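Local atomic coordinates of NADH-rubredoxin oxidoreductase (Clostridium acetobutylicum, PDB entry 3KLJ), a protein that catalyses the NADH-dependent reduction of rubredoxin through its bound FAD, rubredoxin then carrying the electrons to the oxygen-scavenging enzymes of an obligate anaerobe. Residues Ile12-Ala17 with Asp33-Ile38; Ile88-Lys93 with Thr255-Ile260. One frame throughout, in Å; residues are numbered along the deposited sequence. Where two conformers were deposited one is given.

Contact 1 (Ile12-Ala17 with Asp33-Ile38). With FAD (flavin-adenine dinucleotide), chain B.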
loop_
_atom_site.group_PDB
_atom_site.type_symbol
_atom_site.label_atom_id
_atom_site.label_comp_id
_atom_site.label_asym_id
_atom_site.label_seq_id
_atom_site.Cartn_x
_atom_site.Cartn_y
_atom_site.Cartn_z
ATOM N N ILE A 12 24.405 9.583 7.145
ATOM C CA ILE A 12 23.089 8.952 7.032
ATOM C C ILE A 12 22.978 8.148 5.747
ATOM O O ILE A 12 23.054 8.701 4.635
ATOM C CB ILE A 12 21.942 9.988 7.100
ATOM C CG1 ILE A 12 22.110 10.886 8.336
ATOM C CG2 ILE A 12 20.577 9.289 7.057
ATOM C CD1 ILE A 12 20.890 11.668 8.675
ATOM N N LEU A 13 22.816 6.839 5.920
ATOM C CA LEU A 13 22.569 5.924 4.822
ATOM C C LEU A 13 21.089 5.588 4.786
ATOM O O LEU A 13 20.528 5.125 5.780
ATOM C CB LEU A 13 23.347 4.628 5.003
ATOM C CG LEU A 13 24.044 4.025 3.781
ATOM C CD1 LEU A 13 24.058 2.496 3.828
ATOM C CD2 LEU A 13 23.492 4.542 2.455
ATOM N N ILE A 14 20.472 5.826 3.632
ATOM C CA ILE A 14 19.066 5.513 3.425
ATOM C C ILE A 14 18.940 4.358 2.434
ATOM O O ILE A 14 19.309 4.480 1.255
ATOM C CB ILE A 14 18.278 6.760 2.964
ATOM C CG1 ILE A 14 18.274 7.813 4.075
ATOM C CG2 ILE A 14 16.845 6.401 2.576
ATOM C CD1 ILE A 14 17.717 9.143 3.647
ATOM N N LEU A 15 18.420 3.241 2.931
ATOM C CA LEU A 15 18.268 2.021 2.158
ATOM C C LEU A 15 16.869 1.954 1.539
ATOM O O LEU A 15 15.890 1.588 2.208
ATOM C CB LEU A 15 18.549 0.813 3.060
ATOM C CG LEU A 15 19.020 -0.503 2.445
ATOM C CD1 LEU A 15 19.592 -1.456 3.532
ATOM C CD2 LEU A 15 17.893 -1.179 1.654
ATOM N N GLY A 16 16.793 2.319 0.260
ATOM C CA GLY A 16 15.550 2.402 -0.491
ATOM C C GLY A 16 15.164 3.848 -0.758
ATOM O O GLY A 16 15.148 4.670 0.163
ATOM N N ALA A 17 14.847 4.165 -2.012
ATOM C CA ALA A 17 14.476 5.525 -2.383
ATOM C C ALA A 17 13.049 5.603 -2.952
ATOM O O ALA A 17 12.832 5.935 -4.116
ATOM C CB ALA A 17 15.506 6.122 -3.338
ATOM N N ASP A 33 24.590 16.777 7.286
ATOM C CA ASP A 33 25.212 17.310 6.061
ATOM C C ASP A 33 25.830 16.269 5.112
ATOM O O ASP A 33 26.553 16.632 4.177
ATOM C CB ASP A 33 26.235 18.411 6.411
ATOM C CG ASP A 33 27.469 17.872 7.131
ATOM O OD1 ASP A 33 27.410 16.757 7.699
ATOM O OD2 ASP A 33 28.507 18.574 7.130
ATOM N N ASP A 34 25.547 14.991 5.354
ATOM C CA ASP A 34 26.120 13.910 4.563
ATOM C C ASP A 34 25.117 12.757 4.443
ATOM O O ASP A 34 25.133 11.810 5.241
ATOM C CB ASP A 34 27.436 13.443 5.200
ATOM C CG ASP A 34 28.183 12.424 4.353
ATOM O OD1 ASP A 34 27.786 12.165 3.199
ATOM O OD2 ASP A 34 29.186 11.879 4.855
ATOM N N ILE A 35 24.259 12.858 3.428
ATOM C CA ILE A 35 23.151 11.926 3.210
ATOM C C ILE A 35 23.305 11.172 1.886
ATOM O O ILE A 35 23.480 11.785 0.816
ATOM C CB ILE A 35 21.792 12.677 3.192
ATOM C CG1 ILE A 35 21.663 13.619 4.395
ATOM C CG2 ILE A 35 20.615 11.699 3.116
ATOM C CD1 ILE A 35 20.767 14.828 4.109
ATOM N N THR A 36 23.212 9.847 1.964
ATOM C CA THR A 36 23.252 8.979 0.787
ATOM C C THR A 36 22.047 8.052 0.739
ATOM O O THR A 36 21.714 7.406 1.734
ATOM C CB THR A 36 24.532 8.126 0.782
ATOM O OG1 THR A 36 25.659 8.994 0.763
ATOM C CG2 THR A 36 24.601 7.219 -0.434
ATOM N N MET A 37 21.413 7.985 -0.426
ATOM C CA MET A 37 20.285 7.101 -0.663
ATOM C C MET A 37 20.665 6.019 -1.656
ATOM O O MET A 37 21.203 6.314 -2.728
ATOM C CB MET A 37 19.109 7.884 -1.237
ATOM C CG MET A 37 18.700 9.108 -0.445
ATOM S SD MET A 37 17.241 9.872 -1.187
ATOM C CE MET A 37 15.998 8.720 -0.584
ATOM N N ILE A 38 20.371 4.773 -1.296
ATOM C CA ILE A 38 20.541 3.636 -2.189
ATOM C C ILE A 38 19.181 3.261 -2.778
ATOM O O ILE A 38 18.228 3.093 -2.029
ATOM C CB ILE A 38 21.113 2.415 -1.423
ATOM C CG1 ILE A 38 22.480 2.751 -0.816
ATOM C CG2 ILE A 38 21.211 1.192 -2.339
ATOM C CD1 ILE A 38 22.852 1.866 0.366
HETATM P PA FAD B . 8.355 1.900 -1.701
HETATM O O1A FAD B . 8.140 0.470 -2.116
HETATM O O2A FAD B . 7.438 2.862 -2.416
HETATM O O5B FAD B . 9.878 2.306 -1.951
HETATM C C5B FAD B . 10.935 1.472 -1.511
HETATM C C4B FAD B . 12.089 1.549 -2.510
HETATM O O4B FAD B . 13.204 0.810 -2.013
HETATM C C3B FAD B . 11.707 0.917 -3.846
HETATM O O3B FAD B . 12.013 1.824 -4.893
HETATM C C2B FAD B . 12.546 -0.343 -3.944
HETATM O O2B FAD B . 12.983 -0.602 -5.259
HETATM C C1B FAD B . 13.726 -0.017 -3.038
HETATM N N9A FAD B . 14.387 -1.209 -2.476
HETATM C C8A FAD B . 13.805 -2.389 -2.098
HETATM N N7A FAD B . 14.770 -3.215 -1.631
HETATM C C5A FAD B . 15.959 -2.581 -1.696
HETATM C C6A FAD B . 17.254 -2.973 -1.356
HETATM N N6A FAD B . 17.525 -4.258 -1.123
HETATM N N1A FAD B . 18.294 -2.081 -1.552
HETATM C C2A FAD B . 18.058 -0.823 -2.076
HETATM N N3A FAD B . 16.773 -0.448 -2.420
HETATM C C4A FAD B . 15.735 -1.315 -2.228
HETATM N N1 FAD B . -1.062 3.812 -0.789
HETATM C C2 FAD B . -2.083 4.615 -0.328
HETATM O O2 FAD B . -2.028 5.066 0.803
HETATM N N3 FAD B . -3.152 4.937 -1.139
HETATM C C4 FAD B . -3.214 4.442 -2.419
HETATM O O4 FAD B . -4.191 4.737 -3.113
HETATM C C4X FAD B . -2.191 3.612 -2.899
HETATM N N5 FAD B . -2.225 3.106 -4.190
HETATM C C5X FAD B . -1.208 2.294 -4.656
HETATM C C6 FAD B . -1.253 1.782 -5.960
HETATM C C7 FAD B . -0.206 0.968 -6.422
HETATM C C7M FAD B . -0.249 0.415 -7.816
HETATM C C8 FAD B . 0.865 0.659 -5.584
HETATM C C8M FAD B . 1.999 -0.219 -6.051
HETATM C C9 FAD B . 0.899 1.166 -4.290
HETATM C C9A FAD B . -0.132 1.987 -3.823
HETATM N N10 FAD B . -0.088 2.498 -2.527
HETATM C C10 FAD B . -1.111 3.306 -2.070
HETATM C "C1'" FAD B . 1.050 2.154 -1.623
HETATM C "C2'" FAD B . 2.104 3.238 -1.568
HETATM O "O2'" FAD B . 2.697 3.349 -2.846
HETATM C "C3'" FAD B . 3.132 2.810 -0.539
HETATM O "O3'" FAD B . 2.541 2.812 0.748
HETATM C "C4'" FAD B . 4.356 3.709 -0.505
HETATM O "O4'" FAD B . 4.964 3.772 -1.789
HETATM C "C5'" FAD B . 5.360 3.115 0.475
HETATM O "O5'" FAD B . 6.552 3.846 0.347
HETATM P P FAD B . 7.923 3.207 0.832
HETATM O O1P FAD B . 9.032 4.228 0.634
HETATM O O2P FAD B . 7.812 2.676 2.241
HETATM O O3P FAD B . 8.149 1.912 -0.105
#

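Contact 2 (Ile88-Lys93 with Thr255-Ile260)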
loop_
_atom_site.group_PDB
_atom_site.type_symbol
_atom_site.label_atom_id
_atom_site.label_comp_id
_atom_site.label_asym_id
_atom_site.label_seq_id
_atom_site.Cartn_x
_atom_site.Cartn_y
_atom_site.Cartn_z
ATOM N N ILE A 88 23.539 -6.454 5.732
ATOM C CA ILE A 88 23.849 -5.436 6.732
ATOM C C ILE A 88 24.749 -6.053 7.805
ATOM O O ILE A 88 24.455 -7.132 8.327
ATOM C CB ILE A 88 22.581 -4.832 7.415
ATOM C CG1 ILE A 88 21.604 -4.257 6.390
ATOM C CG2 ILE A 88 22.982 -3.726 8.401
ATOM C CD1 ILE A 88 20.218 -3.934 6.976
ATOM N N ASP A 89 25.844 -5.359 8.113
ATOM C CA ASP A 89 26.738 -5.704 9.217
ATOM C C ASP A 89 26.669 -4.592 10.281
ATOM O O ASP A 89 27.456 -3.643 10.253
ATOM C CB ASP A 89 28.161 -5.908 8.678
ATOM C CG ASP A 89 29.193 -6.141 9.768
ATOM O OD1 ASP A 89 30.387 -6.166 9.417
ATOM O OD2 ASP A 89 28.835 -6.303 10.958
ATOM N N PRO A 90 25.706 -4.702 11.217
ATOM C CA PRO A 90 25.441 -3.656 12.207
ATOM C C PRO A 90 26.586 -3.260 13.126
ATOM O O PRO A 90 26.645 -2.093 13.521
ATOM C CB PRO A 90 24.300 -4.250 13.028
ATOM C CG PRO A 90 23.529 -5.042 12.006
ATOM C CD PRO A 90 24.632 -5.714 11.218
ATOM N N ASN A 91 27.466 -4.202 13.480
ATOM C CA ASN A 91 28.566 -3.925 14.407
ATOM C C ASN A 91 29.704 -3.142 13.755
ATOM O O ASN A 91 30.395 -2.359 14.411
ATOM C CB ASN A 91 29.101 -5.220 15.028
ATOM C CG ASN A 91 28.067 -5.930 15.877
ATOM O OD1 ASN A 91 28.120 -5.887 17.104
ATOM N ND2 ASN A 91 27.115 -6.579 15.228
ATOM N N ASN A 92 29.905 -3.374 12.460
ATOM C CA ASN A 92 30.905 -2.640 11.685
ATOM C C ASN A 92 30.278 -1.484 10.902
ATOM O O ASN A 92 30.980 -0.708 10.242
ATOM C CB ASN A 92 31.647 -3.579 10.731
ATOM C CG ASN A 92 32.605 -4.506 11.451
ATOM O OD1 ASN A 92 32.399 -5.717 11.491
ATOM N ND2 ASN A 92 33.660 -3.941 12.027
ATOM N N LYS A 93 28.954 -1.383 10.997
ATOM C CA LYS A 93 28.173 -0.353 10.318
ATOM C C LYS A 93 28.464 -0.332 8.818
ATOM O O LYS A 93 28.782 0.710 8.245
ATOM C CB LYS A 93 28.388 1.020 10.970
ATOM C CG LYS A 93 27.845 1.108 12.396
ATOM C CD LYS A 93 27.785 2.544 12.887
ATOM C CE LYS A 93 26.868 2.672 14.096
ATOM N NZ LYS A 93 26.801 4.081 14.568
ATOM N N THR A 255 14.779 0.521 15.219
ATOM C CA THR A 255 14.648 -0.934 15.189
ATOM C C THR A 255 15.221 -1.525 16.492
ATOM O O THR A 255 15.594 -0.786 17.407
ATOM C CB THR A 255 15.418 -1.554 13.988
ATOM O OG1 THR A 255 16.832 -1.497 14.249
ATOM C CG2 THR A 255 15.102 -0.813 12.674
ATOM N N SER A 256 15.278 -2.857 16.543
ATOM C CA SER A 256 15.900 -3.627 17.630
ATOM C C SER A 256 17.363 -3.298 17.844
ATOM O O SER A 256 17.922 -3.569 18.898
ATOM C CB SER A 256 15.844 -5.110 17.279
ATOM O OG SER A 256 14.814 -5.738 17.980
ATOM N N ILE A 257 17.999 -2.771 16.800
ATOM C CA ILE A 257 19.457 -2.585 16.800
ATOM C C ILE A 257 19.812 -1.112 16.801
ATOM O O ILE A 257 19.287 -0.339 16.001
ATOM C CB ILE A 257 20.107 -3.272 15.560
ATOM C CG1 ILE A 257 19.814 -4.781 15.550
ATOM C CG2 ILE A 257 21.610 -2.977 15.467
ATOM C CD1 ILE A 257 20.336 -5.566 16.773
ATOM N N LYS A 258 20.723 -0.738 17.689
ATOM C CA LYS A 258 21.160 0.648 17.820
ATOM C C LYS A 258 21.576 1.235 16.471
ATOM O O LYS A 258 22.238 0.566 15.667
ATOM C CB LYS A 258 22.310 0.759 18.829
ATOM C CG LYS A 258 22.528 2.179 19.382
ATOM C CD LYS A 258 21.326 2.631 20.232
ATOM C CE LYS A 258 21.288 4.146 20.443
ATOM N NZ LYS A 258 19.865 4.611 20.582
ATOM N N ASP A 259 21.145 2.473 16.225
ATOM C CA ASP A 259 21.592 3.276 15.078
ATOM C C ASP A 259 21.046 2.789 13.741
ATOM O O ASP A 259 21.394 3.332 12.672
ATOM C CB ASP A 259 23.119 3.392 15.047
ATOM C CG ASP A 259 23.661 4.277 16.154
ATOM O OD1 ASP A 259 24.826 4.076 16.537
ATOM O OD2 ASP A 259 22.939 5.180 16.632
ATOM N N ILE A 260 20.162 1.794 13.810
ATOM C CA ILE A 260 19.376 1.376 12.651
ATOM C C ILE A 260 17.887 1.699 12.824
ATOM O O ILE A 260 17.260 1.306 13.820
ATOM C CB ILE A 260 19.534 -0.124 12.354
ATOM C CG1 ILE A 260 21.014 -0.487 12.159
ATOM C CG2 ILE A 260 18.660 -0.506 11.125
ATOM C CD1 ILE A 260 21.247 -1.939 11.762
HETATM O O HOH W 1 24.387 -0.363 13.279
HETATM O O HOH W 2 25.054 -0.969 16.212
#

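Contact 1 (Ile12-Ala17 with Asp33-Ile38)
Ile12 to Gly16 and Asp34 to Ile38 are stitched together by five backbone hydrogen bonds, the ladder of a parallel pair of strands. Ile12 N reaches Asp34 O at 3.0 Å, Ile12 O takes the amide of Thr36, Ile14 N and Ile14 O grip Thr36 O and Ile38 N, and Gly16 N closes the ladder on Ile38 O. This last bond is as short as its neighbours, 2.8 Å between N and O, but more bent, with 138° at the hydrogen, as the chain leaves strand 12-15 for the glycine-rich turn. The CA-H groups of Leu13, Ile35 and Met37 also lean on carbonyl oxygens of the neighbouring strand.

Apolar contacts cover both faces. On one, Ile14 lies side by side with Ile35 and Met37, its CD1 3.9 Å from Ile35 CG2; Met37 bends at its thioether (chi3 77°), and its CE packs 3.8 Å from Ala17 CB. On the other, both methyls of Leu13 press on Ile38 CD1 from the same side, with a tight 3.5 Å between Leu13 CD2 and Ile38 CD1.

The strand ends meet the adenosine of FAD. Leu15 CD2 touches adenine N1A at 3.4 Å, Ile38 CG2 approaches C2A, and Gly16 CA lies 3.2 Å from ribose O4B, where a side chain would collide. Gly16 opens a GxGxxG sequence, consistent with the dinucleotide-binding turn of a Rossmann-type fold.

Helix 19-28 completes the beta-alpha-beta unit, its Ala25 and Ala28 covering the face of Ile12, Ile14, Ile35 and Met37. Strand 107-110 continues the sheet beside strand 12-15, and strand 78-80 flanks strand 35-38, where Lys78 forms a salt bridge with Asp34.

Contact 2 (Ile88-Lys93 with Thr255-Ile260)
Pro90 packs against Ile257 and Ile260, forming the apolar part of a contact between the turn after strand 85-89 and the loop that leads into strand 260-262. Ile260 CD1 is the shared methyl: Pro90 CG lies 3.9 Å from it and Pro90 CB 4.0 Å, while Ile88 CG2 adds a more distant touch at 4.2 Å. Pro90 CB also meets Ile257 CG2 at 3.8 Å, so the proline ring rests on two isoleucines. Ile88 and Ile260 are buried; Leu108 and Ile110 of strand 107-110 back Ile88, and Ile110 also touches Ile260.

The other side is polar and wetter. Two water molecules lie between the backbone carbonyls of Pro90 and Lys258, water 1 at 2.9 Å from Pro90 O; two of the four links are weak, and the waters have more acceptors in reach than protons to give. Beyond them the extended side chain of Lys93 reaches across to Asp259. Its NZ forms a salt bridge with Asp259 OD1 at 2.8 Å, coming from above the carboxylate, 47° out of its plane. Lys93 NZ also hydrogen-bonds to Glu106 O, giving the ammonium a second partner.

Within the loop, Ile257 to Ile260 form a type II turn, and Asp259 occupies its third position with positive phi (72°). Thr255 OG1 accepts from Ile257 N in an ST turn and donates to Ile260 O, which Thr255 N holds as well.

Direct contact between the segments is made by side chains: a few methyl and ring carbons and one ion pair. The second bond to Glu106 O and the nearby carboxylate would both be expected to favour the charged form of Lys93.

In the fold
Contact 1 precedes contact 2 along the chain, and their centres are 15 Å apart on the same side of the chain's centre. They touch where Leu15 CD1 packs 4.3 Å from Ile88 CD1. Both belong to the FAD-binding domain: contact 1 joins neighbouring strands inside its parallel sheet, whereas contact 2 links the small antiparallel sheet, through the turn after strand 85-89, to the approach to edge strand 260-262 of that same parallel sheet. Strand 107-110 lies between strands 12-15 and 260-262 and touches both contacts. Contact 1 lines the adenosine end of FAD, while contact 2 ties together chain regions on either side of the NADH-binding domain insertion.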